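Local coordinates for protein DNA-binding transcriptional repressor YiaJ (Escherichia coli, PDB 1YSQ) that represses transcription of the yiaKLMNOPQRS operon, which may serve the use of 2,3-diketo-L-gulonate, and is represented here by its C-terminal IclR-type effector domain, at residues I13-L18 with L41-E46; E19-N22 with T28-F31. All blocks are in the same frame, centred on the assembly; numbering follows the deposited sequence.

Contact 1 of 2, residues I13-L18 with L41-E46; sequences IAAPHL and LIYKLE
Tyr-43 of strand 38-45 reaches across to Ala-15 and Leu-18 of helix 8-25, where the first long helix of this GAF-like IclR effector domain packs on its antiparallel sheet. Helix and strand run in nearly the same direction, their local axes 20° apart and 10.3 Å from each other at closest. That spacing suits a tyrosine, long enough to span from the sheet to the helix. At a classic beta bulge, two successive residues, Ile-42 and Tyr-43, are paired with the single residue Phe-31 of the neighbouring strand.

From CB, the side chain of Tyr-43 is extended, with CG anti to the backbone N (chi1 177°), which sends the ring out toward the helix. CG lies 4.2 Å from Leu-18 CD1. Further out, CD2 and CE2 each come to 3.5 Å from that same methyl, and CE2 also meets Leu-18 CB; the two side chains point past each other in opposite senses, and the leucine approaches the ring obliquely. Across the ring, on the CE1 side, Ala-15 CB lies 3.9 Å from Tyr-43 CE1, also at a slant, and the small alanine leaves room for the end of the tyrosine. The hydroxyl stops beside the Ala-15 backbone, and its hydrogen bond to Thr-192 OG1, near the chain's C-terminus, satisfies it among apolar neighbours. A phenylalanine in place of Tyr-43 would probably keep the ring packing but leave Thr-192 without this hydrogen-bonding mate.

Two residues along the strand, Leu-45 adds a branched apolar end suited to the helix surface. It touches backbone more closely than side chain: its CD1 lies 3.6 Å from Leu-18 O but 4.3 Å from Leu-18 CB.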
ATOM      1  N   ILE A  13      -7.265   6.184 -15.537  1.00 30.10           N
ATOM      2  CA  ILE A  13      -8.331   6.360 -14.557  1.00 29.13           C
ATOM      3  C   ILE A  13      -7.807   6.999 -13.267  1.00 28.06           C
ATOM      4  O   ILE A  13      -8.403   7.953 -12.749  1.00 27.33           O
ATOM      5  CB  ILE A  13      -8.968   4.979 -14.219  1.00 29.57           C
ATOM      6  CG1 ILE A  13      -9.695   4.397 -15.436  1.00 31.04           C
ATOM      7  CG2 ILE A  13      -9.912   5.072 -12.966  1.00 29.69           C
ATOM      8  CD1 ILE A  13     -10.436   3.092 -15.141  1.00 30.73           C
ATOM      9  N   ALA A  14      -6.707   6.457 -12.739  1.00 26.68           N
ATOM     10  CA  ALA A  14      -6.269   6.807 -11.386  1.00 25.97           C
ATOM     11  C   ALA A  14      -5.518   8.134 -11.260  1.00 25.51           C
ATOM     12  O   ALA A  14      -5.674   8.835 -10.250  1.00 25.25           O
ATOM     13  CB  ALA A  14      -5.457   5.675 -10.778  1.00 25.33           C
ATOM     14  N   ALA A  15      -4.715   8.481 -12.273  1.00 25.09           N
ATOM     15  CA  ALA A  15      -3.783   9.618 -12.171  1.00 24.65           C
ATOM     16  C   ALA A  15      -4.358  10.952 -11.643  1.00 24.56           C
ATOM     17  O   ALA A  15      -3.750  11.546 -10.768  1.00 24.25           O
ATOM     18  CB  ALA A  15      -3.006   9.834 -13.493  1.00 24.64           C
ATOM     19  N   PRO A  16      -5.518  11.423 -12.118  1.00 25.49           N
ATOM     20  CA  PRO A  16      -6.060  12.694 -11.608  1.00 25.47           C
ATOM     21  C   PRO A  16      -6.322  12.628 -10.103  1.00 25.33           C
ATOM     22  O   PRO A  16      -6.131  13.616  -9.377  1.00 24.77           O
ATOM     23  CB  PRO A  16      -7.398  12.833 -12.341  1.00 26.17           C
ATOM     24  CG  PRO A  16      -7.320  11.926 -13.499  1.00 27.17           C
ATOM     25  CD  PRO A  16      -6.417  10.803 -13.108  1.00 25.48           C
ATOM     26  N   HIS A  17      -6.775  11.456  -9.652  1.00 24.74           N
ATOM     27  CA  HIS A  17      -7.112  11.230  -8.254  1.00 24.06           C
ATOM     28  C   HIS A  17      -5.857  11.132  -7.390  1.00 22.88           C
ATOM     29  O   HIS A  17      -5.820  11.680  -6.291  1.00 22.37           O
ATOM     30  CB  HIS A  17      -7.949   9.954  -8.108  1.00 24.07           C
ATOM     31  CG  HIS A  17      -9.247  10.006  -8.842  1.00 25.77           C
ATOM     32  ND1 HIS A  17     -10.299  10.791  -8.426  1.00 27.01           N
ATOM     33  CD2 HIS A  17      -9.655   9.397  -9.982  1.00 28.36           C
ATOM     34  CE1 HIS A  17     -11.310  10.647  -9.266  1.00 28.48           C
ATOM     35  NE2 HIS A  17     -10.943   9.808 -10.221  1.00 28.35           N
ATOM     36  N   LEU A  18      -4.845  10.422  -7.884  1.00 21.92           N
ATOM     37  CA  LEU A  18      -3.589  10.296  -7.154  1.00 20.98           C
ATOM     38  C   LEU A  18      -2.877  11.650  -7.069  1.00 20.77           C
ATOM     39  O   LEU A  18      -2.362  12.022  -6.014  1.00 19.76           O
ATOM     40  CB  LEU A  18      -2.699   9.212  -7.785  1.00 20.79           C
ATOM     41  CG  LEU A  18      -3.333   7.813  -7.790  1.00 21.05           C
ATOM     42  CD1 LEU A  18      -2.570   6.881  -8.719  1.00 20.52           C
ATOM     43  CD2 LEU A  18      -3.400   7.235  -6.388  1.00 20.80           C
ATOM     44  N   LEU A  41       5.171  -1.544  -8.123  1.00 19.99           N
ATOM     45  CA  LEU A  41       4.938  -0.103  -8.086  1.00 20.04           C
ATOM     46  C   LEU A  41       4.770   0.431  -9.498  1.00 20.76           C
ATOM     47  O   LEU A  41       5.761   0.630 -10.201  1.00 21.82           O
ATOM     48  CB  LEU A  41       6.069   0.630  -7.346  1.00 19.14           C
ATOM     49  CG  LEU A  41       5.771   2.092  -7.003  1.00 18.48           C
ATOM     50  CD1 LEU A  41       4.452   2.186  -6.204  1.00 15.96           C
ATOM     51  CD2 LEU A  41       6.912   2.690  -6.195  1.00 18.07           C
ATOM     52  N   ILE A  42       3.525   0.657  -9.917  1.00 20.01           N
ATOM     53  CA  ILE A  42       3.285   1.098 -11.299  1.00 20.04           C
ATOM     54  C   ILE A  42       3.228   2.606 -11.466  1.00 19.67           C
ATOM     55  O   ILE A  42       3.277   3.110 -12.588  1.00 19.83           O
ATOM     56  CB  ILE A  42       2.040   0.400 -11.907  1.00 19.88           C
ATOM     57  CG1 ILE A  42       0.756   0.772 -11.135  1.00 19.60           C
ATOM     58  CG2 ILE A  42       2.279  -1.129 -11.960  1.00 20.47           C
ATOM     59  CD1 ILE A  42      -0.540   0.274 -11.801  1.00 20.58           C
ATOM     60  N   TYR A  43       3.143   3.331 -10.356  1.00 19.17           N
ATOM     61  CA  TYR A  43       2.970   4.769 -10.415  1.00 20.18           C
ATOM     62  C   TYR A  43       3.393   5.344  -9.071  1.00 19.73           C
ATOM     63  O   TYR A  43       3.081   4.782  -8.010  1.00 20.28           O
ATOM     64  CB  TYR A  43       1.504   5.049 -10.735  1.00 20.10           C
ATOM     65  CG  TYR A  43       1.061   6.480 -10.784  1.00 22.99           C
ATOM     66  CD1 TYR A  43       0.788   7.093 -11.996  1.00 25.91           C
ATOM     67  CD2 TYR A  43       0.832   7.201  -9.611  1.00 22.13           C
ATOM     68  CE1 TYR A  43       0.330   8.405 -12.051  1.00 25.44           C
ATOM     69  CE2 TYR A  43       0.376   8.503  -9.657  1.00 24.78           C
ATOM     70  CZ  TYR A  43       0.122   9.095 -10.878  1.00 25.19           C
ATOM     71  OH  TYR A  43      -0.351  10.388 -10.925  1.00 27.06           O
ATOM     72  N   LYS A  44       4.143   6.434  -9.117  1.00 18.76           N
ATOM     73  CA  LYS A  44       4.613   7.092  -7.897  1.00 19.30           C
ATOM     74  C   LYS A  44       4.711   8.611  -8.082  1.00 19.52           C
ATOM     75  O   LYS A  44       5.211   9.078  -9.099  1.00 19.28           O
ATOM     76  CB  LYS A  44       5.978   6.529  -7.445  1.00 18.74           C
ATOM     77  CG  LYS A  44       6.430   7.047  -6.077  1.00 18.21           C
ATOM     78  CD  LYS A  44       7.914   6.801  -5.814  1.00 18.81           C
ATOM     79  CE  LYS A  44       8.301   7.296  -4.402  1.00 17.86           C
ATOM     80  NZ  LYS A  44       9.816   7.444  -4.219  1.00 17.98           N
ATOM     81  N   LEU A  45       4.228   9.358  -7.089  1.00 19.02           N
ATOM     82  CA  LEU A  45       4.426  10.808  -7.022  1.00 19.50           C
ATOM     83  C   LEU A  45       5.281  11.153  -5.823  1.00 19.27           C
ATOM     84  O   LEU A  45       4.981  10.770  -4.690  1.00 19.40           O
ATOM     85  CB  LEU A  45       3.080  11.568  -6.939  1.00 19.46           C
ATOM     86  CG  LEU A  45       2.123  11.286  -8.108  1.00 20.61           C
ATOM     87  CD1 LEU A  45       0.735  11.799  -7.825  1.00 20.35           C
ATOM     88  CD2 LEU A  45       2.656  11.862  -9.443  1.00 18.37           C
ATOM     89  N   GLU A  46       6.351  11.898  -6.072  1.00 19.17           N
ATOM     90  CA  GLU A  46       7.200  12.398  -5.007  1.00 19.07           C
ATOM     91  C   GLU A  46       6.441  13.426  -4.164  1.00 19.24           C
ATOM     92  O   GLU A  46       5.472  14.003  -4.649  1.00 19.43           O
ATOM     93  CB  GLU A  46       8.470  13.019  -5.615  1.00 19.21           C
ATOM     94  CG  GLU A  46       9.418  12.009  -6.268  1.00 19.29           C
ATOM     95  CD  GLU A  46       9.897  10.909  -5.310  1.00 21.73           C
ATOM     96  OE1 GLU A  46      10.078  11.183  -4.108  1.00 22.01           O
ATOM     97  OE2 GLU A  46      10.113   9.763  -5.765  1.00 21.85           O
TER

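Contact 2 of 2, residues E19-N22 with T28-F31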
ATOM      1  N   GLU A  19      -2.868  12.399  -8.175  1.00 20.27           N
ATOM      2  CA  GLU A  19      -2.299  13.757  -8.153  1.00 20.56           C
ATOM      3  C   GLU A  19      -3.001  14.664  -7.141  1.00 20.26           C
ATOM      4  O   GLU A  19      -2.361  15.400  -6.389  1.00 21.01           O
ATOM      5  CB  GLU A  19      -2.393  14.393  -9.544  1.00 20.80           C
ATOM      6  CG  GLU A  19      -1.397  13.830 -10.542  1.00 22.68           C
ATOM      7  CD  GLU A  19      -1.470  14.547 -11.882  1.00 25.68           C
ATOM      8  OE1 GLU A  19      -1.986  15.686 -11.926  1.00 29.28           O
ATOM      9  OE2 GLU A  19      -1.016  13.977 -12.878  1.00 26.01           O
ATOM     10  N   ALA A  20      -4.326  14.620  -7.148  1.00 20.90           N
ATOM     11  CA  ALA A  20      -5.125  15.358  -6.172  1.00 20.71           C
ATOM     12  C   ALA A  20      -4.711  15.031  -4.744  1.00 20.75           C
ATOM     13  O   ALA A  20      -4.570  15.927  -3.911  1.00 21.15           O
ATOM     14  CB  ALA A  20      -6.623  15.070  -6.379  1.00 20.74           C
ATOM     15  N   LEU A  21      -4.533  13.749  -4.445  1.00 20.59           N
ATOM     16  CA  LEU A  21      -4.175  13.344  -3.080  1.00 20.47           C
ATOM     17  C   LEU A  21      -2.756  13.803  -2.724  1.00 20.31           C
ATOM     18  O   LEU A  21      -2.488  14.209  -1.588  1.00 19.81           O
ATOM     19  CB  LEU A  21      -4.327  11.834  -2.914  1.00 20.75           C
ATOM     20  CG  LEU A  21      -3.934  11.192  -1.576  1.00 20.78           C
ATOM     21  CD1 LEU A  21      -4.913  11.619  -0.469  1.00 22.02           C
ATOM     22  CD2 LEU A  21      -3.908   9.669  -1.743  1.00 21.00           C
ATOM     23  N   ASN A  22      -1.862  13.731  -3.713  1.00 20.19           N
ATOM     24  CA  ASN A  22      -0.491  14.228  -3.589  1.00 20.39           C
ATOM     25  C   ASN A  22      -0.496  15.719  -3.209  1.00 20.11           C
ATOM     26  O   ASN A  22       0.198  16.133  -2.277  1.00 20.69           O
ATOM     27  CB  ASN A  22       0.245  13.951  -4.912  1.00 20.32           C
ATOM     28  CG  ASN A  22       1.667  14.511  -4.961  1.00 21.44           C
ATOM     29  OD1 ASN A  22       2.000  15.233  -5.898  1.00 21.91           O
ATOM     30  ND2 ASN A  22       2.515  14.142  -3.996  1.00 19.47           N
ATOM     31  N   THR A  28       4.334  11.645  -0.462  1.00 19.26           N
ATOM     32  CA  THR A  28       4.540  10.577  -1.456  1.00 19.01           C
ATOM     33  C   THR A  28       3.273   9.754  -1.659  1.00 19.09           C
ATOM     34  O   THR A  28       2.706   9.241  -0.667  1.00 19.10           O
ATOM     35  CB  THR A  28       5.616   9.613  -0.955  1.00 19.25           C
ATOM     36  OG1 THR A  28       6.873  10.302  -0.800  1.00 18.44           O
ATOM     37  CG2 THR A  28       5.883   8.480  -2.012  1.00 19.64           C
ATOM     38  N   ILE A  29       2.852   9.604  -2.918  1.00 18.15           N
ATOM     39  CA  ILE A  29       1.716   8.748  -3.244  1.00 18.46           C
ATOM     40  C   ILE A  29       2.219   7.581  -4.072  1.00 19.02           C
ATOM     41  O   ILE A  29       2.889   7.785  -5.081  1.00 19.03           O
ATOM     42  CB  ILE A  29       0.593   9.531  -4.008  1.00 18.62           C
ATOM     43  CG1 ILE A  29       0.177  10.819  -3.266  1.00 17.57           C
ATOM     44  CG2 ILE A  29      -0.626   8.620  -4.320  1.00 18.45           C
ATOM     45  CD1 ILE A  29      -0.246  10.668  -1.790  1.00 20.11           C
ATOM     46  N   ASN A  30       1.899   6.361  -3.632  1.00 19.33           N
ATOM     47  CA  ASN A  30       2.287   5.120  -4.318  1.00 19.69           C
ATOM     48  C   ASN A  30       1.045   4.420  -4.822  1.00 19.96           C
ATOM     49  O   ASN A  30       0.008   4.410  -4.146  1.00 19.12           O
ATOM     50  CB  ASN A  30       2.979   4.147  -3.345  1.00 20.10           C
ATOM     51  CG  ASN A  30       4.063   4.814  -2.520  1.00 20.92           C
ATOM     52  OD1 ASN A  30       3.912   5.043  -1.313  1.00 24.63           O
ATOM     53  ND2 ASN A  30       5.156   5.139  -3.167  1.00 18.15           N
ATOM     54  N   PHE A  31       1.169   3.798  -5.988  1.00 19.62           N
ATOM     55  CA  PHE A  31       0.056   3.041  -6.564  1.00 19.25           C
ATOM     56  C   PHE A  31       0.619   1.758  -7.149  1.00 19.37           C
ATOM     57  O   PHE A  31       1.486   1.793  -8.029  1.00 18.64           O
ATOM     58  CB  PHE A  31      -0.631   3.881  -7.642  1.00 19.02           C
ATOM     59  CG  PHE A  31      -1.870   3.257  -8.216  1.00 21.02           C
ATOM     60  CD1 PHE A  31      -2.975   2.984  -7.411  1.00 22.91           C
ATOM     61  CD2 PHE A  31      -1.954   2.980  -9.570  1.00 23.79           C
ATOM     62  CE1 PHE A  31      -4.142   2.404  -7.953  1.00 24.28           C
ATOM     63  CE2 PHE A  31      -3.130   2.407 -10.113  1.00 25.71           C
ATOM     64  CZ  PHE A  31      -4.209   2.119  -9.299  1.00 22.35           C
TER
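This contact belongs to the packing of the first helix, 8-25, on the antiparallel sheet of the GAF-like effector domain: the last turns of the helix lie against strand 28-35, which follows only a few residues later. Ile-29 does the work from the strand through CG1 and CD1, successive carbons of one arm, each meeting a different helix residue.

In Ile-29, CG1 stands beside the backbone N and anti to the carbonyl carbon (chi1 -52°), which carries this branch to the helix. There CG1 rests 3.5 Å from Asn-22 CB and equally near Asn-22 CA, so the isoleucine lies against the root of the asparagine and the helix backbone. One carbon further, Ile-29 CD1 meets Leu-21, at 3.7 Å from CG and 3.8 Å from CD2. The two apolar chains cross obliquely. A beta-branched residue suits the strand, and its CG1-CD1 arm is long enough to touch both Asn-22 and Leu-21.

Leu-21 fits because its side chain also packs against Pro-168, Leu-169 and Thr-172 of helix 162-182. Asn-22 suits its buried place for another reason. Its methylene offers carbon to Ile-29, while ND2 passes at 4.1 Å from Ile-29 CG1 and gives its hydrogen bonds to the backbone oxygens of Glu-27 and Glu-46. The amide thereby ties the helix both to the link before strand 28-35 and to the residue that follows strand 38-45. A helix packed on one face of an antiparallel sheet is typical of the GAF-like fold.

Both contacts are buried and lie on the same side of the domain's centre, about 6 Å apart between their centres. They use successive parts of helix 8-25 against two neighbouring strands of one sheet. Backbone bonds knit those strands: Leu-45 N lies 2.9 Å from Ile-29 O, a probable hydrogen bond. The chemistry differs with position. Contact 1, on the later strand, is an aromatic span with a polar tip, and its Leu-45 is partly exposed. Contact 2, beside the short connection out of the helix, is a shorter aliphatic contact flanked by a buried amide. Glu-19 of contact 2 and Tyr-43 of contact 1 share Thr-192 OG1 as a hydrogen-bonding partner.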